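Alpha-L-arabinofuranosidase B (PDB 6SXT) hydrolyses terminal non-reducing alpha-L-arabinofuranoside residues from arabinoxylan, arabinan and related plant polysaccharides as a retaining glycoside hydrolase of family 54. Local coordinates at residues H19-A24 against C70-I75; Q87-G92 against G129-E134; N103-I108 against Y120-S125; M124-G129 against G285-F290; V150-H155 against S224-T229. One frame throughout, in Å; residues are numbered along the deposited sequence. Where two conformers were deposited one is given.

Contact 1. Residues H19-A24 against C70-I75; sequences HSTTRA and CLITII
I75 carries the tight part of this contact. Its CG2 methyl packs on H19, with I75 CG2 to H19 CB at 3.8 Å. CG2 is anti to the backbone N of I75, and this turns it toward the 19-20 strand end. The imidazole of H19 comes near the backbone instead, with H19 CD2 3.8 Å from I75 O. Both ring nitrogens are bonded: ND1 to Y164 OH and NE2 to N83 O. The two segments belong to different sheets of the catalytic domain, in the concanavalin-like clan. Strand 15-20 pairs with 288-296, while strand 70-75 lies in a four-stranded sheet. No hydrogen bond crosses between the segments; what joins them is mainly apolar packing. The packing is looser around T21. Its CG2 methyl is 4.1 Å from I75 CG1 and 4.3 Å from I72 CD1, while its OG1 bonds to Y120 O. V122 touches T21, I72 and I75. S20 OG accepts from T22 N at 3.0 Å (an ST turn) and from R23 N at 3.1 Å (an ST motif), and is also hydrogen-bonded to Y291 O. L71, T73 and I74 are partly exposed and give the looser, solvent side of strand 70-75.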
# COMPACT_ATOMS: atom_id res chain seq x y z
N HIS A 19 4.54 -11.49 9.61
CA HIS A 19 4.34 -10.02 9.56
C HIS A 19 2.87 -9.68 9.32
O HIS A 19 2.28 -10.15 8.33
CB HIS A 19 5.12 -9.47 8.40
CG HIS A 19 6.58 -9.67 8.49
ND1 HIS A 19 7.28 -10.37 7.51
CD2 HIS A 19 7.46 -9.27 9.41
CE1 HIS A 19 8.56 -10.38 7.84
NE2 HIS A 19 8.73 -9.70 8.99
N SER A 20 2.26 -8.88 10.18
CA SER A 20 0.89 -8.41 9.93
C SER A 20 0.61 -7.18 10.75
O SER A 20 0.94 -7.16 11.95
CB SER A 20 -0.17 -9.47 10.28
OG SER A 20 -1.46 -8.93 10.00
N THR A 21 -0.05 -6.19 10.14
CA THR A 21 -0.57 -5.03 10.86
C THR A 21 -2.01 -5.25 11.26
O THR A 21 -2.55 -4.41 11.97
CB THR A 21 -0.33 -3.75 10.07
OG1 THR A 21 -1.01 -3.90 8.80
CG2 THR A 21 1.13 -3.45 9.87
N THR A 22 -2.66 -6.29 10.76
CA THR A 22 -4.08 -6.55 11.04
C THR A 22 -4.28 -7.49 12.23
O THR A 22 -5.28 -7.31 12.93
CB THR A 22 -4.83 -7.00 9.81
OG1 THR A 22 -4.29 -8.26 9.44
CG2 THR A 22 -4.73 -5.98 8.69
N ARG A 23 -3.46 -8.53 12.36
CA ARG A 23 -3.76 -9.58 13.36
C ARG A 23 -2.54 -10.37 13.76
O ARG A 23 -1.52 -10.45 13.05
CB ARG A 23 -4.84 -10.52 12.84
CG ARG A 23 -4.44 -11.33 11.61
CD ARG A 23 -5.50 -12.37 11.34
NE ARG A 23 -5.20 -13.22 10.21
CZ ARG A 23 -5.49 -14.52 10.16
NH1 ARG A 23 -6.07 -15.14 11.18
NH2 ARG A 23 -5.15 -15.20 9.08
N ALA A 24 -2.65 -10.99 14.93
CA ALA A 24 -1.71 -12.03 15.34
C ALA A 24 -1.80 -13.23 14.41
O ALA A 24 -2.94 -13.61 13.99
CB ALA A 24 -2.07 -12.45 16.78
N CYS A 70 0.20 9.68 10.52
CA CYS A 70 0.99 8.55 11.05
C CYS A 70 1.60 7.76 9.91
O CYS A 70 0.98 7.59 8.85
CB CYS A 70 0.14 7.64 11.89
SG CYS A 70 -0.03 8.22 13.60
N LEU A 71 2.78 7.24 10.20
CA LEU A 71 3.54 6.31 9.35
C LEU A 71 3.71 5.01 10.13
O LEU A 71 3.85 5.05 11.37
CB LEU A 71 4.90 6.90 9.06
CG LEU A 71 4.91 8.20 8.26
CD1 LEU A 71 6.32 8.75 8.11
CD2 LEU A 71 4.25 8.02 6.89
N ILE A 72 3.72 3.91 9.39
CA ILE A 72 4.11 2.60 9.95
C ILE A 72 5.62 2.48 9.82
O ILE A 72 6.15 2.36 8.73
CB ILE A 72 3.36 1.46 9.26
CG1 ILE A 72 1.87 1.58 9.54
CG2 ILE A 72 3.89 0.12 9.72
CD1 ILE A 72 1.01 0.71 8.61
N THR A 73 6.33 2.57 10.95
CA THR A 73 7.81 2.53 10.95
C THR A 73 8.33 1.09 10.95
O THR A 73 9.39 0.84 10.36
CB THR A 73 8.38 3.30 12.14
OG1 THR A 73 7.64 2.88 13.28
CG2 THR A 73 8.29 4.79 11.95
N ILE A 74 7.65 0.17 11.64
CA ILE A 74 8.16 -1.20 11.78
C ILE A 74 6.96 -2.14 11.68
O ILE A 74 5.94 -1.87 12.30
CB ILE A 74 8.89 -1.44 13.12
CG1 ILE A 74 9.93 -0.35 13.41
CG2 ILE A 74 9.50 -2.86 13.16
CD1 ILE A 74 10.57 -0.53 14.78
N ILE A 75 7.14 -3.21 10.92
CA ILE A 75 6.21 -4.36 10.97
C ILE A 75 7.00 -5.46 11.69
O ILE A 75 7.98 -5.96 11.17
CB ILE A 75 5.74 -4.78 9.57
CG1 ILE A 75 5.13 -3.60 8.78
CG2 ILE A 75 4.73 -5.88 9.71
CD1 ILE A 75 5.14 -3.80 7.30

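Contact 2. Residues Q87-G92 against G129-E134; sequences QAPPGG and GYRNNE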
# COMPACT_ATOMS: atom_id res chain seq x y z
N GLN A 87 12.26 0.64 7.41
CA GLN A 87 12.34 1.49 6.20
C GLN A 87 13.44 0.96 5.28
O GLN A 87 14.58 0.80 5.73
CB GLN A 87 12.61 2.93 6.63
CG GLN A 87 12.39 3.96 5.53
CD GLN A 87 12.52 5.37 6.06
OE1 GLN A 87 12.78 5.59 7.27
NE2 GLN A 87 12.26 6.36 5.21
N ALA A 88 13.12 0.68 4.02
CA ALA A 88 14.07 0.01 3.14
C ALA A 88 15.15 1.02 2.74
O ALA A 88 14.90 2.19 2.39
CB ALA A 88 13.41 -0.56 1.94
N PRO A 89 16.41 0.52 2.70
CA PRO A 89 17.54 1.37 2.32
C PRO A 89 17.76 1.46 0.83
O PRO A 89 17.35 0.63 0.04
CB PRO A 89 18.70 0.60 2.97
CG PRO A 89 18.31 -0.85 2.82
CD PRO A 89 16.81 -0.83 3.08
N PRO A 90 18.57 2.45 0.40
CA PRO A 90 18.98 2.50 -0.99
C PRO A 90 19.75 1.24 -1.38
O PRO A 90 20.45 0.62 -0.55
CB PRO A 90 19.88 3.77 -1.00
CG PRO A 90 20.42 3.84 0.36
CD PRO A 90 19.25 3.44 1.25
N GLY A 91 19.66 0.88 -2.65
CA GLY A 91 20.40 -0.27 -3.19
C GLY A 91 20.86 0.02 -4.60
O GLY A 91 21.34 1.16 -4.87
N GLY A 92 20.64 -0.91 -5.52
CA GLY A 92 20.87 -0.68 -6.95
C GLY A 92 20.16 0.56 -7.43
O GLY A 92 20.73 1.33 -8.22
N GLY A 129 8.77 1.22 0.70
CA GLY A 129 9.43 -0.08 0.84
C GLY A 129 9.88 -0.37 2.23
O GLY A 129 10.31 0.54 2.94
N TYR A 130 9.87 -1.66 2.58
CA TYR A 130 10.40 -2.19 3.84
C TYR A 130 11.36 -3.33 3.55
O TYR A 130 11.28 -4.02 2.51
CB TYR A 130 9.27 -2.70 4.74
CG TYR A 130 8.30 -1.64 5.20
CD1 TYR A 130 7.22 -1.27 4.42
CD2 TYR A 130 8.46 -0.99 6.41
CE1 TYR A 130 6.36 -0.26 4.80
CE2 TYR A 130 7.58 0.01 6.84
CZ TYR A 130 6.53 0.38 6.02
OH TYR A 130 5.66 1.37 6.38
N ARG A 131 12.25 -3.58 4.51
CA ARG A 131 13.31 -4.60 4.32
C ARG A 131 13.89 -5.04 5.62
O ARG A 131 13.85 -4.26 6.61
CB ARG A 131 14.41 -4.00 3.42
CG ARG A 131 15.39 -4.97 2.84
CD ARG A 131 16.17 -4.36 1.66
NE ARG A 131 16.78 -5.41 0.91
CZ ARG A 131 16.79 -5.50 -0.40
NH1 ARG A 131 16.32 -4.51 -1.15
NH2 ARG A 131 17.27 -6.58 -0.97
N ASN A 132 14.50 -6.22 5.60
CA ASN A 132 15.38 -6.68 6.70
C ASN A 132 16.52 -7.43 6.01
O ASN A 132 16.26 -8.49 5.48
CB ASN A 132 14.69 -7.53 7.74
CG ASN A 132 15.60 -7.82 8.93
OD1 ASN A 132 16.79 -8.04 8.74
ND2 ASN A 132 15.07 -7.76 10.12
N ASN A 133 17.71 -6.82 5.98
CA ASN A 133 18.91 -7.45 5.37
C ASN A 133 19.72 -8.24 6.40
O ASN A 133 20.77 -8.78 5.98
CB ASN A 133 19.75 -6.39 4.68
CG ASN A 133 19.13 -5.93 3.38
OD1 ASN A 133 18.43 -6.69 2.71
ND2 ASN A 133 19.40 -4.69 2.98
N GLU A 134 19.30 -8.31 7.64
CA GLU A 134 20.00 -9.08 8.70
C GLU A 134 19.10 -10.17 9.27
O GLU A 134 18.94 -10.27 10.49
CB GLU A 134 20.48 -8.09 9.76
CG GLU A 134 21.45 -7.07 9.18
CD GLU A 134 21.94 -5.99 10.14
OE1 GLU A 134 21.48 -5.96 11.31
OE2 GLU A 134 22.77 -5.17 9.72
O HOH W 1 15.65 -2.08 6.19
O HOH W 2 15.95 -1.73 -0.30
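A88 and G129 are joined by the one direct hydrogen bond between the segments, from A88 N to G129 O at 3.0 Å. The donor stands above the carbonyl plane. A88 CB is also 3.4 Å from G129 O, and it packs on R131 CB at 3.9 Å. The P89 ring crosses the R131 side chain at about a right angle. R131 runs extended from CG to NE, and P89 CD packs on R131 CD at 3.9 Å. One water donates to Q87 O and R131 O. Another donates to P89 O and accepts from R131 NH1 at 2.9 Å. In the next shell, N133 OD1 takes the bond from R131 NE at 2.8 Å, tilted somewhat from the guanidinium plane. R131 NH2 bonds to the backbone O of E168 and of G280, a substrate-binding residue. Q87 and Y130 form an antiparallel non-hydrogen-bonded pair at the edge of a four-stranded sheet. Their side chains diverge, and Y130 OH bonds to I72 O and A105 N. The R131 acceptors named here are neutral oxygens: a side-chain amide, a water and two carbonyls. They hold the guanidinium beside the active site and would help to stabilise its charge.

Contact 3. Residues N103-I108 against Y120-S125; sequences NLASAI and YGVFMS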
# COMPACT_ATOMS: atom_id res chain seq x y z
N ASN A 103 10.23 5.43 1.09
CA ASN A 103 9.21 6.01 1.96
C ASN A 103 8.64 4.91 2.89
O ASN A 103 8.50 3.72 2.47
CB ASN A 103 8.04 6.56 1.17
CG ASN A 103 8.37 7.73 0.27
OD1 ASN A 103 7.80 7.81 -0.81
ND2 ASN A 103 9.22 8.64 0.72
N LEU A 104 8.25 5.36 4.08
CA LEU A 104 7.33 4.59 4.95
C LEU A 104 5.90 4.73 4.44
O LEU A 104 5.49 5.77 3.89
CB LEU A 104 7.45 5.09 6.38
CG LEU A 104 8.82 4.84 7.03
CD1 LEU A 104 8.85 5.57 8.34
CD2 LEU A 104 9.09 3.40 7.20
N ALA A 105 5.09 3.73 4.73
CA ALA A 105 3.65 3.77 4.43
C ALA A 105 2.89 4.60 5.42
O ALA A 105 3.17 4.57 6.63
CB ALA A 105 3.08 2.36 4.36
N SER A 106 1.81 5.21 4.94
CA SER A 106 0.76 5.75 5.80
C SER A 106 0.23 4.62 6.69
O SER A 106 0.17 3.49 6.25
CB SER A 106 -0.37 6.26 4.92
OG SER A 106 -1.47 6.65 5.71
N ALA A 107 -0.25 4.99 7.87
CA ALA A 107 -0.96 4.01 8.70
C ALA A 107 -2.43 3.86 8.32
O ALA A 107 -3.06 2.91 8.78
CB ALA A 107 -0.87 4.45 10.12
N ILE A 108 -2.98 4.66 7.40
CA ILE A 108 -4.46 4.73 7.21
C ILE A 108 -4.88 4.54 5.76
O ILE A 108 -6.05 4.79 5.47
CB ILE A 108 -5.05 6.04 7.79
CG1 ILE A 108 -4.49 7.32 7.16
CG2 ILE A 108 -4.86 6.04 9.29
CD1 ILE A 108 -5.22 8.58 7.47
N TYR A 120 -5.95 -2.04 10.13
CA TYR A 120 -5.25 -1.26 9.08
C TYR A 120 -4.17 -2.10 8.43
O TYR A 120 -3.33 -2.66 9.16
CB TYR A 120 -4.65 -0.03 9.74
CG TYR A 120 -5.68 0.96 10.19
CD1 TYR A 120 -6.39 1.73 9.27
CD2 TYR A 120 -5.99 1.11 11.55
CE1 TYR A 120 -7.32 2.68 9.68
CE2 TYR A 120 -6.91 2.07 11.97
CZ TYR A 120 -7.58 2.85 11.03
OH TYR A 120 -8.53 3.74 11.46
N GLY A 121 -4.20 -2.16 7.09
CA GLY A 121 -3.12 -2.76 6.30
C GLY A 121 -2.07 -1.75 5.91
O GLY A 121 -2.12 -0.60 6.31
N VAL A 122 -1.15 -2.21 5.09
CA VAL A 122 0.02 -1.41 4.67
C VAL A 122 -0.17 -1.03 3.20
O VAL A 122 0.09 -1.85 2.34
CB VAL A 122 1.33 -2.17 4.91
CG1 VAL A 122 2.53 -1.29 4.60
CG2 VAL A 122 1.39 -2.70 6.32
N PHE A 123 -0.63 0.18 2.97
CA PHE A 123 -0.90 0.69 1.61
C PHE A 123 0.39 1.34 1.10
O PHE A 123 0.84 2.35 1.68
CB PHE A 123 -2.02 1.69 1.64
CG PHE A 123 -2.56 2.11 0.31
CD1 PHE A 123 -1.92 3.09 -0.45
CD2 PHE A 123 -3.74 1.56 -0.17
CE1 PHE A 123 -2.45 3.49 -1.67
CE2 PHE A 123 -4.27 1.97 -1.38
CZ PHE A 123 -3.65 2.97 -2.11
N MET A 124 0.95 0.78 0.07
CA MET A 124 2.29 1.19 -0.39
C MET A 124 2.16 1.84 -1.77
O MET A 124 1.73 1.20 -2.71
CB MET A 124 3.23 0.00 -0.45
CG MET A 124 3.31 -0.69 0.95
SD MET A 124 4.40 -2.10 1.04
CE MET A 124 5.96 -1.24 1.01
N SER A 125 2.48 3.15 -1.81
CA SER A 125 2.56 3.96 -3.02
C SER A 125 3.94 3.77 -3.65
O SER A 125 4.92 3.37 -2.98
CB SER A 125 2.23 5.39 -2.64
OG SER A 125 3.00 5.82 -1.53
O HOH W 3 5.52 6.54 -1.96
O HOH W 4 -1.59 2.09 4.92
O HOH W 5 1.37 5.03 2.08
O HOH W 6 -4.08 1.34 6.71
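A105 and V122 make the closest apolar side-chain contact, with A105 CB 3.7 Å from V122 CG1. V122 CG1 is anti to its backbone N (chi1 -175°), which places CG1 against A105 CB. The second apolar pair is I108 and Y120. These side chains lie side by side and point the same way, with I108 CG2 4.2 Å from Y120 CE1. V122 also packs on Y130, and Y120 reaches A58 and Q61 of helix 58-64.

Carbonyl oxygens make a second set of contacts. F123 O lies 3.5 Å from A105 CB. A107 O lies 3.5 Å from Y120 CB and approaches the tyrosine ring obliquely. The same oxygen accepts a hydrogen bond from Q61 NE2. Y120 OH bonds to D62 OD1.

Water carries the polar contacts, since no direct hydrogen bond joins the segments. One water accepts from S106 N at 2.9 Å and donates to F123 O. Another accepts from F123 N and lies within donating range of S106 O and G121 O. A third lies between A107 O and G121 O. At the far end a water links N103 OD1 with S125 OG.

S106 OG accepts from I108 N at 3.0 Å in an ST turn, which goes with the corner the chain turns at 107 and 108. The short strand 105-106 pairs with 70-75 in one sheet, and strand 117-124 pairs with 288-296 in another. Packing through A105, V122, I108 and Y120, with waters bridging the backbones, joins the two sheets within the concanavalin-like catalytic domain.

Contact 4. Residues M124-G129 against G285-F290; sequences MSPGTG and GAQGTF
An antiparallel pair, M124 with G288, closes the end of the pairing between strands 117-124 and 288-296, just before a type II beta turn from S125 to T128. Two backbone bonds join the pair: M124 N to G288 O at 2.8 Å and G288 N to M124 O at 3.0 Å. M124 CB also rests on G288 O at 3.4 Å. Beyond the pair the contact runs through P126. Its ring lies beside the Q287 side chain, both pointing the same way, with P126 CD 3.6 Å from Q287 OE1. The other end of the ring meets G285, P126 CB to G285 O being 3.5 Å. Q287 NE2 bonds to Y156 O and to E418 OE1 of the arabinose-binding domain. In the turn, S125 O accepts from both T128 N and T128 OG1, each at 2.9 Å. A water accepts from G127 N, with T128 O and A286 O within its donating range. P126 has no N-H to give, which is consistent with the pairing ending at M124. Weak CA-H...O contacts take over, with P126 CA 3.3 Å from A286 O, and the water would bridge G127 N to the nearby carbonyls.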
# COMPACT_ATOMS: atom_id res chain seq x y z
N MET A 124 0.95 0.78 0.07
CA MET A 124 2.29 1.19 -0.39
C MET A 124 2.16 1.84 -1.77
O MET A 124 1.73 1.20 -2.71
CB MET A 124 3.23 0.00 -0.45
CG MET A 124 3.31 -0.69 0.95
SD MET A 124 4.40 -2.10 1.04
CE MET A 124 5.96 -1.24 1.01
N SER A 125 2.48 3.15 -1.81
CA SER A 125 2.56 3.96 -3.02
C SER A 125 3.94 3.77 -3.65
O SER A 125 4.92 3.37 -2.98
CB SER A 125 2.23 5.39 -2.64
OG SER A 125 3.00 5.82 -1.53
N PRO A 126 4.10 4.12 -4.94
CA PRO A 126 5.41 4.01 -5.57
C PRO A 126 6.45 4.79 -4.76
O PRO A 126 6.24 6.00 -4.42
CB PRO A 126 5.17 4.65 -6.96
CG PRO A 126 3.72 4.31 -7.21
CD PRO A 126 3.06 4.60 -5.88
N GLY A 127 7.54 4.11 -4.46
CA GLY A 127 8.62 4.69 -3.65
C GLY A 127 8.62 4.20 -2.22
O GLY A 127 9.59 4.47 -1.49
N THR A 128 7.59 3.48 -1.82
CA THR A 128 7.45 2.92 -0.46
C THR A 128 8.11 1.54 -0.41
O THR A 128 7.96 0.75 -1.35
CB THR A 128 5.97 2.87 -0.09
OG1 THR A 128 5.41 4.18 -0.26
CG2 THR A 128 5.73 2.44 1.33
N GLY A 129 8.77 1.22 0.70
CA GLY A 129 9.43 -0.08 0.84
C GLY A 129 9.88 -0.37 2.23
O GLY A 129 10.31 0.54 2.94
N GLY A 285 9.24 1.30 -8.03
CA GLY A 285 8.18 1.92 -8.83
C GLY A 285 6.79 1.35 -8.57
O GLY A 285 5.82 1.94 -9.03
N ALA A 286 6.71 0.23 -7.84
CA ALA A 286 5.45 -0.53 -7.72
C ALA A 286 4.57 0.04 -6.61
O ALA A 286 5.02 0.78 -5.71
CB ALA A 286 5.72 -2.00 -7.51
N GLN A 287 3.32 -0.37 -6.66
CA GLN A 287 2.37 -0.09 -5.59
C GLN A 287 1.61 -1.37 -5.26
O GLN A 287 1.47 -2.25 -6.11
CB GLN A 287 1.43 1.07 -5.95
CG GLN A 287 0.51 0.76 -7.11
CD GLN A 287 -0.24 1.97 -7.63
OE1 GLN A 287 0.13 3.11 -7.30
NE2 GLN A 287 -1.32 1.75 -8.40
N GLY A 288 1.04 -1.42 -4.05
CA GLY A 288 0.27 -2.58 -3.58
C GLY A 288 -0.05 -2.43 -2.13
O GLY A 288 0.38 -1.48 -1.50
N THR A 289 -0.86 -3.35 -1.63
CA THR A 289 -1.24 -3.33 -0.23
C THR A 289 -1.00 -4.70 0.38
O THR A 289 -1.48 -5.70 -0.19
CB THR A 289 -2.73 -2.99 -0.03
OG1 THR A 289 -2.97 -1.69 -0.56
CG2 THR A 289 -3.14 -3.00 1.42
N PHE A 290 -0.36 -4.71 1.52
CA PHE A 290 -0.04 -5.92 2.30
C PHE A 290 -0.83 -5.92 3.59
O PHE A 290 -0.80 -4.91 4.34
CB PHE A 290 1.46 -5.95 2.59
CG PHE A 290 1.96 -7.08 3.45
CD1 PHE A 290 2.46 -8.23 2.88
CD2 PHE A 290 2.01 -6.95 4.83
CE1 PHE A 290 3.01 -9.25 3.64
CE2 PHE A 290 2.53 -7.98 5.61
CZ PHE A 290 3.04 -9.13 5.01
O HOH W 7 7.52 1.18 -4.11

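Contact 5. Residues V150-H155 against S224-T229; sequences VLDGTH and SYRFVT. With ACT (acetate ion), chain H.
The guanidinium of R226 and the carboxylate of D152 are stacked, their planes 8° apart. D152 OD2 lies over the centre of the guanidinium, 3.1 Å above its plane. This is a salt bridge of charges alone, D152 OD2 to R226 NH1 being 3.3 Å with no N-H aimed at the oxygen. The N-H groups at the edge go to an acetate ion, probably from the crystallisation liquor. R226 NE bonds to acetate OXT and R226 NH2 to acetate O, both at 2.9 Å and nearly straight. R226 NH1 bonds to Y291 OH and lies above one face of the F227 ring, toward its rim. The R226 chain bends at chi2 (58°), and its end comes back toward D152. These groups lie at the end of the pairing between antiparallel strands 145-152 and 227-235 in the large sheet of the catalytic domain. L151 and V228 form a hydrogen-bonded pair, with L151 N to V228 O and V228 N to L151 O both 2.9 Å. V228 CG1 packs on L151 CB. A type I beta turn runs from D152 to H155, with an Asx turn. D152 OD1 accepts from T154 N at 2.8 Å and T154 OG1 at 2.7 Å, consistent with a fixed carboxylate.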
# COMPACT_ATOMS: atom_id res chain seq x y z
N VAL A 150 -1.50 -11.96 2.15
CA VAL A 150 -2.85 -11.50 1.77
C VAL A 150 -2.70 -10.05 1.31
O VAL A 150 -2.17 -9.20 2.07
CB VAL A 150 -3.86 -11.61 2.92
CG1 VAL A 150 -5.20 -10.97 2.54
CG2 VAL A 150 -4.04 -13.07 3.34
N LEU A 151 -3.08 -9.80 0.07
CA LEU A 151 -2.86 -8.53 -0.64
C LEU A 151 -4.19 -8.01 -1.20
O LEU A 151 -5.17 -8.73 -1.28
CB LEU A 151 -1.88 -8.76 -1.81
CG LEU A 151 -0.58 -9.48 -1.45
CD1 LEU A 151 0.23 -9.75 -2.74
CD2 LEU A 151 0.24 -8.67 -0.47
N ASP A 152 -4.18 -6.75 -1.58
CA ASP A 152 -5.30 -6.09 -2.30
C ASP A 152 -5.13 -6.41 -3.77
O ASP A 152 -4.23 -5.85 -4.41
CB ASP A 152 -5.35 -4.58 -2.00
CG ASP A 152 -6.45 -3.83 -2.70
OD1 ASP A 152 -7.09 -4.44 -3.61
OD2 ASP A 152 -6.68 -2.67 -2.35
N GLY A 153 -5.95 -7.28 -4.33
CA GLY A 153 -5.81 -7.62 -5.74
C GLY A 153 -6.16 -6.50 -6.70
O GLY A 153 -5.95 -6.66 -7.90
N THR A 154 -6.67 -5.38 -6.22
CA THR A 154 -7.07 -4.22 -7.05
C THR A 154 -6.04 -3.10 -6.94
O THR A 154 -6.21 -2.08 -7.66
CB THR A 154 -8.48 -3.72 -6.71
OG1 THR A 154 -8.46 -3.01 -5.48
CG2 THR A 154 -9.46 -4.85 -6.70
N HIS A 155 -5.04 -3.19 -6.05
CA HIS A 155 -4.06 -2.10 -5.85
C HIS A 155 -2.72 -2.56 -6.39
O HIS A 155 -2.09 -3.38 -5.76
CB HIS A 155 -3.97 -1.73 -4.35
CG HIS A 155 -3.04 -0.61 -4.09
ND1 HIS A 155 -2.33 -0.50 -2.92
CD2 HIS A 155 -2.71 0.48 -4.85
CE1 HIS A 155 -1.60 0.60 -2.97
NE2 HIS A 155 -1.79 1.23 -4.17
N SER A 224 -8.91 -11.41 -9.92
CA SER A 224 -10.09 -10.53 -9.77
C SER A 224 -10.67 -10.76 -8.38
O SER A 224 -11.92 -10.92 -8.31
CB SER A 224 -11.12 -10.75 -10.85
OG SER A 224 -11.30 -12.14 -11.06
N TYR A 225 -9.78 -10.80 -7.36
CA TYR A 225 -10.25 -10.70 -5.97
C TYR A 225 -9.76 -9.44 -5.30
O TYR A 225 -8.61 -9.03 -5.35
CB TYR A 225 -9.81 -11.90 -5.17
CG TYR A 225 -10.02 -13.24 -5.84
CD1 TYR A 225 -11.24 -13.66 -6.30
CD2 TYR A 225 -8.92 -14.04 -5.97
CE1 TYR A 225 -11.35 -14.92 -6.90
CE2 TYR A 225 -9.01 -15.30 -6.52
CZ TYR A 225 -10.23 -15.73 -6.97
OH TYR A 225 -10.17 -17.00 -7.52
N ARG A 226 -10.67 -8.82 -4.55
CA ARG A 226 -10.31 -7.66 -3.74
C ARG A 226 -9.29 -8.04 -2.65
O ARG A 226 -8.39 -7.24 -2.37
CB ARG A 226 -11.55 -7.02 -3.13
CG ARG A 226 -11.23 -5.88 -2.18
CD ARG A 226 -10.42 -4.75 -2.80
NE ARG A 226 -10.19 -3.62 -1.93
CZ ARG A 226 -9.34 -3.62 -0.89
NH1 ARG A 226 -8.62 -4.71 -0.65
NH2 ARG A 226 -9.28 -2.56 -0.10
N PHE A 227 -9.42 -9.18 -2.04
CA PHE A 227 -8.44 -9.73 -1.10
C PHE A 227 -7.94 -11.03 -1.71
O PHE A 227 -8.74 -11.98 -1.94
CB PHE A 227 -9.04 -9.98 0.28
CG PHE A 227 -9.53 -8.72 0.93
CD1 PHE A 227 -8.66 -7.91 1.64
CD2 PHE A 227 -10.87 -8.39 0.88
CE1 PHE A 227 -9.13 -6.73 2.21
CE2 PHE A 227 -11.34 -7.25 1.49
CZ PHE A 227 -10.47 -6.42 2.14
N VAL A 228 -6.65 -11.09 -2.00
CA VAL A 228 -6.04 -12.27 -2.64
C VAL A 228 -5.09 -12.93 -1.68
O VAL A 228 -4.25 -12.24 -1.06
CB VAL A 228 -5.42 -11.94 -4.01
CG1 VAL A 228 -4.35 -10.91 -3.94
CG2 VAL A 228 -4.90 -13.22 -4.67
N THR A 229 -5.19 -14.25 -1.54
CA THR A 229 -4.14 -15.04 -0.88
C THR A 229 -3.17 -15.50 -1.94
O THR A 229 -3.59 -16.24 -2.83
CB THR A 229 -4.66 -16.26 -0.14
OG1 THR A 229 -5.67 -15.82 0.78
CG2 THR A 229 -3.56 -16.95 0.61
C ACT H . -11.86 -0.39 -1.63
O ACT H . -10.89 -0.17 -0.65
OXT ACT H . -11.88 -1.36 -2.62
CH3 ACT H . -13.14 0.46 -1.46

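All five contacts lie in the catalytic domain, and their centres are 8 to 24 Å apart. Contacts 3 and 4 are closest and share M124 and S125. Contacts 2 and 4 share G129. Contact 1 closes first along the chain. Contact 3 is nested inside the loop closed by contact 2, and contact 5 inside that of contact 4. Contacts 1, 3, 4 and 5 all reach the large sheet, where strand 288-296 pairs with 15-20, 117-124 and 145-152. Strands 70-75 and 105-106 tie contacts 1 and 3 to a second. Contact 2 lies in a third, beside the active site. Y130 OH links it to contacts 1 and 3. Together they join three sheets of the domain.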